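Local structure of actinorhodin polyketide putative beta-ketoacyl synthase 2 (Streptomyces coelicolor A3, 1TQY) at residues V19-G23 with T337-L341; L55-I59 with V234-G238. The protein is the chain length factor that pairs with a ketosynthase as a heterodimer in actinorhodin polyketide synthesis and probably shares in setting the length of the polyketide chain. One frame throughout, in Å; residues are numbered along the deposited sequence.

Contact 1 of 2, residues V19-G23 with T337-L341; sequences VAPNG and TTGRL. With NA (sodium ion), chain K.
The turn that ends strand 11-20 packs P21 and N22 against residues 337-341. V19 and A20 finish the strand in extended conformation; A20 to G23 then form a type I beta turn, with P21 at phi/psi -56/-23 and N22 at -112/17. Paired backbone bonds close it, G23 N to A20 O at 2.9 Å and A20 N to G23 O at 3.1 Å. Segment 337-341 is irregular; at phi/psi 97/176 a CB on G339 would be jammed against T338 O, which by itself calls for glycine.

Van der Waals packing brings the CA atoms of P21 and T338 to 5.5 Å. The carbon-carbon contacts are P21 CG to L341 CD2 and A20 CB to T338 CG2, each 4.2 Å; separately, P21 CG meets T338 O at 3.6 Å. In the thiolase-like fold of ketosynthases this joins the end of a central strand to the loop between strand 330-332 and helix 345-359, whose L348 touches A20, T338 and L341.

Among the polar groups, T338 (chi1 66°, p) gives OG1 to G339 O at 2.9 Å. N22, also p, sets OD1 3.3 Å from T338 CG2. N22 ND2 and T337 OG1 find partners outside the segments, R37 O and P334 O, whereas N22 OD1 and T338 O are buried with none in the model. Sodium sits beyond the turn, 2.3 Å from P21 O.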
ATOM      1  N   VAL B  19     -10.808  10.185  14.941  1.00 23.37           N
ATOM      2  CA  VAL B  19     -12.168  10.156  14.434  1.00 23.10           C
ATOM      3  C   VAL B  19     -12.674   8.749  14.758  1.00 23.56           C
ATOM      4  O   VAL B  19     -12.369   7.780  14.055  1.00 23.70           O
ATOM      5  CB  VAL B  19     -12.196  10.450  12.902  1.00 23.70           C
ATOM      6  CG1 VAL B  19     -11.781  11.903  12.651  1.00 23.83           C
ATOM      7  CG2 VAL B  19     -11.248   9.523  12.151  1.00 25.17           C
ATOM      8  N   ALA B  20     -13.434   8.641  15.844  1.00 23.37           N
ATOM      9  CA  ALA B  20     -13.945   7.345  16.295  1.00 24.25           C
ATOM     10  C   ALA B  20     -15.447   7.264  16.533  1.00 24.17           C
ATOM     11  O   ALA B  20     -16.096   8.267  16.830  1.00 23.13           O
ATOM     12  CB  ALA B  20     -13.206   6.931  17.562  1.00 24.58           C
ATOM     13  N   PRO B  21     -16.015   6.051  16.420  1.00 24.38           N
ATOM     14  CA  PRO B  21     -17.453   5.846  16.626  1.00 24.69           C
ATOM     15  C   PRO B  21     -17.953   6.335  17.985  1.00 24.34           C
ATOM     16  O   PRO B  21     -19.138   6.611  18.140  1.00 24.97           O
ATOM     17  CB  PRO B  21     -17.619   4.335  16.453  1.00 23.79           C
ATOM     18  CG  PRO B  21     -16.537   3.993  15.465  1.00 22.17           C
ATOM     19  CD  PRO B  21     -15.368   4.794  16.001  1.00 23.00           C
ATOM     20  N   ASN B  22     -17.063   6.443  18.968  1.00 23.59           N
ATOM     21  CA  ASN B  22     -17.481   6.922  20.284  1.00 25.91           C
ATOM     22  C   ASN B  22     -16.902   8.299  20.609  1.00 26.89           C
ATOM     23  O   ASN B  22     -16.885   8.714  21.765  1.00 27.36           O
ATOM     24  CB  ASN B  22     -17.109   5.901  21.376  1.00 24.51           C
ATOM     25  CG  ASN B  22     -15.625   5.628  21.444  1.00 25.74           C
ATOM     26  OD1 ASN B  22     -14.893   5.871  20.479  1.00 26.50           O
ATOM     27  ND2 ASN B  22     -15.170   5.091  22.574  1.00 25.26           N
ATOM     28  N   GLY B  23     -16.427   9.006  19.585  1.00 26.59           N
ATOM     29  CA  GLY B  23     -15.877  10.329  19.827  1.00 28.18           C
ATOM     30  C   GLY B  23     -15.161  11.007  18.667  1.00 27.88           C
ATOM     31  O   GLY B  23     -14.110  10.540  18.214  1.00 27.67           O
ATOM     32  N   THR B 337     -14.690  -0.486  22.548  1.00 22.72           N
ATOM     33  CA  THR B 337     -15.583   0.664  22.528  1.00 24.54           C
ATOM     34  C   THR B 337     -15.788   1.241  21.131  1.00 25.38           C
ATOM     35  O   THR B 337     -16.685   2.058  20.928  1.00 25.71           O
ATOM     36  CB  THR B 337     -15.076   1.815  23.433  1.00 22.94           C
ATOM     37  OG1 THR B 337     -13.786   2.249  22.980  1.00 25.79           O
ATOM     38  CG2 THR B 337     -14.993   1.369  24.875  1.00 22.28           C
ATOM     39  N   THR B 338     -14.971   0.815  20.169  1.00 25.17           N
ATOM     40  CA  THR B 338     -15.067   1.341  18.803  1.00 24.11           C
ATOM     41  C   THR B 338     -15.323   0.322  17.700  1.00 24.14           C
ATOM     42  O   THR B 338     -15.899   0.658  16.664  1.00 24.01           O
ATOM     43  CB  THR B 338     -13.776   2.072  18.391  1.00 24.71           C
ATOM     44  OG1 THR B 338     -12.700   1.125  18.317  1.00 23.98           O
ATOM     45  CG2 THR B 338     -13.422   3.138  19.398  1.00 23.15           C
ATOM     46  N   GLY B 339     -14.898  -0.915  17.919  1.00 23.05           N
ATOM     47  CA  GLY B 339     -15.045  -1.924  16.893  1.00 21.88           C
ATOM     48  C   GLY B 339     -13.693  -1.939  16.202  1.00 22.04           C
ATOM     49  O   GLY B 339     -12.821  -1.135  16.549  1.00 21.61           O
ATOM     50  N   ARG B 340     -13.496  -2.841  15.243  1.00 22.85           N
ATOM     51  CA  ARG B 340     -12.222  -2.921  14.529  1.00 23.13           C
ATOM     52  C   ARG B 340     -12.264  -1.944  13.357  1.00 23.21           C
ATOM     53  O   ARG B 340     -13.129  -2.047  12.482  1.00 22.16           O
ATOM     54  CB  ARG B 340     -11.977  -4.350  14.022  1.00 22.64           C
ATOM     55  CG  ARG B 340     -11.770  -5.396  15.135  1.00 23.39           C
ATOM     56  CD  ARG B 340     -11.321  -6.763  14.592  1.00 22.14           C
ATOM     57  NE  ARG B 340      -9.952  -6.792  14.071  1.00 24.76           N
ATOM     58  CZ  ARG B 340      -8.854  -6.868  14.819  1.00 24.90           C
ATOM     59  NH1 ARG B 340      -8.948  -6.919  16.140  1.00 25.65           N
ATOM     60  NH2 ARG B 340      -7.661  -6.918  14.243  1.00 24.90           N
ATOM     61  N   LEU B 341     -11.319  -1.010  13.335  1.00 22.47           N
ATOM     62  CA  LEU B 341     -11.285   0.005  12.295  1.00 22.14           C
ATOM     63  C   LEU B 341     -10.276  -0.286  11.189  1.00 22.21           C
ATOM     64  O   LEU B 341      -9.891   0.603  10.429  1.00 19.07           O
ATOM     65  CB  LEU B 341     -11.011   1.378  12.923  1.00 21.19           C
ATOM     66  CG  LEU B 341     -11.789   1.704  14.211  1.00 24.76           C
ATOM     67  CD1 LEU B 341     -11.362   3.086  14.666  1.00 23.39           C
ATOM     68  CD2 LEU B 341     -13.326   1.662  13.984  1.00 22.29           C
TER
HETATM   69 NA    NA K1091     -21.154   6.276  17.181  1.00 39.15          NA
HETATM   70  O   HOH W   1     -22.176   6.440  19.276  1.00 31.74           O
HETATM   71  O   HOH W   2     -23.512   4.632  16.372  1.00 38.31           O
HETATM   72  O   HOH W   3     -21.068   8.162  16.803  1.00 31.94           O

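Contact 2 of 2, residues L55-I59 with V234-G238; sequences LAGQI and VPGEG. With NA (sodium ion), chain K.
A single parallel beta bridge, G57 with G236, joins residues 55-59 to 234-238, and it illustrates how a few backbone bonds and one carboxylate can connect, in a thiolase-like fold, strand 55-57 to the loop before strand 238-246. The segments run in nearly the same direction, 13° apart, with CA atoms of G57 and G236 at 3.9 Å, flanked by A56 opposite P235 at 5.1 Å and Q58 opposite E237 at 5.9 Å. Both segments are largely extended. A CB on G57 would come tight against G236 CA, so the close approach favours glycine there.

G57 uses both backbone polar atoms: its N donates to P235 O at 2.7 Å, and its O accepts from E237 N at 3.0 Å. Two CA-H...O contacts accompany the bridge, A56 CA to P235 O at 3.2 Å and G236 CA to G57 O at 3.4 Å. Beyond it E237, with chi1 p and chi2 t, brings its carboxylate to the backbone of 55-59, and I59 N donates to E237 OE2 at 2.8 Å with a nearly straight geometry of 170°. That oxygen also forms a salt bridge with R45, while OE1 bonds to S197; E237 O, by contrast, is buried without a partner. The CA-to-CB bond of Q58 points away from 234-238, its OE1 accepts from T44 N, and its carbonyl O binds sodium at 2.3 Å.

Packing completes both ends: V234 CG1 lies 3.5 Å from L55 O and 4.3 Å from L55 CB, and I59 CD1 rests 4.0 Å from G238 CA.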
ATOM      1  N   LEU B  55     -24.609  -5.046  13.506  1.00 23.14           N
ATOM      2  CA  LEU B  55     -23.976  -4.071  14.385  1.00 24.63           C
ATOM      3  C   LEU B  55     -22.659  -3.541  13.839  1.00 24.94           C
ATOM      4  O   LEU B  55     -21.899  -4.282  13.220  1.00 24.87           O
ATOM      5  CB  LEU B  55     -23.740  -4.699  15.760  1.00 25.10           C
ATOM      6  CG  LEU B  55     -24.956  -5.071  16.611  1.00 25.37           C
ATOM      7  CD1 LEU B  55     -24.463  -5.586  17.958  1.00 24.56           C
ATOM      8  CD2 LEU B  55     -25.857  -3.857  16.818  1.00 23.72           C
ATOM      9  N   ALA B  56     -22.400  -2.259  14.077  1.00 23.23           N
ATOM     10  CA  ALA B  56     -21.175  -1.623  13.621  1.00 24.94           C
ATOM     11  C   ALA B  56     -20.866  -0.359  14.407  1.00 25.42           C
ATOM     12  O   ALA B  56     -21.743   0.215  15.055  1.00 25.05           O
ATOM     13  CB  ALA B  56     -21.267  -1.294  12.141  1.00 23.20           C
ATOM     14  N   GLY B  57     -19.603   0.054  14.359  1.00 25.93           N
ATOM     15  CA  GLY B  57     -19.188   1.267  15.035  1.00 25.03           C
ATOM     16  C   GLY B  57     -19.300   2.431  14.061  1.00 26.59           C
ATOM     17  O   GLY B  57     -18.379   2.689  13.286  1.00 28.19           O
ATOM     18  N   GLN B  58     -20.430   3.128  14.089  1.00 27.02           N
ATOM     19  CA  GLN B  58     -20.635   4.263  13.200  1.00 27.44           C
ATOM     20  C   GLN B  58     -20.304   5.586  13.851  1.00 27.17           C
ATOM     21  O   GLN B  58     -20.455   5.750  15.061  1.00 25.65           O
ATOM     22  CB  GLN B  58     -22.088   4.347  12.744  1.00 25.90           C
ATOM     23  CG  GLN B  58     -22.535   3.309  11.760  1.00 25.72           C
ATOM     24  CD  GLN B  58     -24.020   3.443  11.436  1.00 26.36           C
ATOM     25  OE1 GLN B  58     -24.569   2.673  10.652  1.00 26.73           O
ATOM     26  NE2 GLN B  58     -24.674   4.427  12.046  1.00 27.35           N
ATOM     27  N   ILE B  59     -19.836   6.521  13.030  1.00 27.60           N
ATOM     28  CA  ILE B  59     -19.551   7.872  13.486  1.00 28.68           C
ATOM     29  C   ILE B  59     -20.783   8.623  12.977  1.00 29.02           C
ATOM     30  O   ILE B  59     -20.970   8.746  11.773  1.00 28.46           O
ATOM     31  CB  ILE B  59     -18.281   8.436  12.830  1.00 28.23           C
ATOM     32  CG1 ILE B  59     -17.053   7.660  13.328  1.00 27.76           C
ATOM     33  CG2 ILE B  59     -18.157   9.927  13.151  1.00 27.57           C
ATOM     34  CD1 ILE B  59     -15.740   8.135  12.724  1.00 26.97           C
ATOM     35  N   VAL B 234     -16.912  -6.713  15.833  1.00 21.69           N
ATOM     36  CA  VAL B 234     -17.882  -5.775  15.280  1.00 21.92           C
ATOM     37  C   VAL B 234     -17.078  -4.784  14.428  1.00 21.71           C
ATOM     38  O   VAL B 234     -16.097  -4.222  14.904  1.00 22.73           O
ATOM     39  CB  VAL B 234     -18.633  -5.001  16.404  1.00 21.78           C
ATOM     40  CG1 VAL B 234     -19.476  -3.885  15.783  1.00 19.82           C
ATOM     41  CG2 VAL B 234     -19.562  -5.965  17.177  1.00 22.37           C
ATOM     42  N   PRO B 235     -17.457  -4.589  13.154  1.00 22.42           N
ATOM     43  CA  PRO B 235     -16.751  -3.654  12.260  1.00 22.71           C
ATOM     44  C   PRO B 235     -16.998  -2.220  12.735  1.00 22.44           C
ATOM     45  O   PRO B 235     -17.998  -1.943  13.400  1.00 23.63           O
ATOM     46  CB  PRO B 235     -17.427  -3.872  10.909  1.00 21.76           C
ATOM     47  CG  PRO B 235     -18.080  -5.206  11.034  1.00 25.50           C
ATOM     48  CD  PRO B 235     -18.553  -5.265  12.443  1.00 22.11           C
ATOM     49  N   GLY B 236     -16.103  -1.309  12.380  1.00 21.53           N
ATOM     50  CA  GLY B 236     -16.284   0.085  12.749  1.00 21.75           C
ATOM     51  C   GLY B 236     -15.709   0.951  11.643  1.00 21.04           C
ATOM     52  O   GLY B 236     -15.099   0.421  10.719  1.00 20.47           O
ATOM     53  N   GLU B 237     -15.911   2.263  11.707  1.00 21.82           N
ATOM     54  CA  GLU B 237     -15.352   3.168  10.701  1.00 22.21           C
ATOM     55  C   GLU B 237     -14.598   4.226  11.476  1.00 23.07           C
ATOM     56  O   GLU B 237     -14.977   4.564  12.598  1.00 21.28           O
ATOM     57  CB  GLU B 237     -16.455   3.827   9.856  1.00 23.71           C
ATOM     58  CG  GLU B 237     -17.238   4.910  10.585  1.00 27.71           C
ATOM     59  CD  GLU B 237     -18.325   5.565   9.719  1.00 30.99           C
ATOM     60  OE1 GLU B 237     -18.234   5.510   8.469  1.00 32.18           O
ATOM     61  OE2 GLU B 237     -19.263   6.158  10.298  1.00 30.37           O
ATOM     62  N   GLY B 238     -13.522   4.744  10.898  1.00 24.06           N
ATOM     63  CA  GLY B 238     -12.763   5.764  11.589  1.00 23.71           C
ATOM     64  C   GLY B 238     -11.308   5.393  11.741  1.00 23.24           C
ATOM     65  O   GLY B 238     -10.794   4.519  11.042  1.00 23.72           O
TER
HETATM   66 NA    NA K1091     -21.154   6.276  17.181  1.00 39.15          NA
HETATM   67  O   HOH W   1     -22.176   6.440  19.276  1.00 31.74           O
HETATM   68  O   HOH W   2     -23.512   4.632  16.372  1.00 38.31           O
HETATM   69  O   HOH W   3     -21.068   8.162  16.803  1.00 31.94           O

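The two contacts form one buried cluster, their centres about 6 Å apart, in which the turn at P21 and the backbone at Q58 share a metal. The sodium ion takes one carbonyl from each contact, P21 O of contact 1 and Q58 O of contact 2, with the same three waters completing the ligands found. P21 CG packs 3.1 Å from G57 O and 3.3 Å from E237 O. The second segments also meet directly through two probable backbone hydrogen bonds, R340 N to V234 O at 3.0 Å and G236 N to R340 O at 3.1 Å. Thus 234-238 lies between 55-59 and 337-341, with backbone hydrogen bonds to 55-59 and probable ones to 337-341.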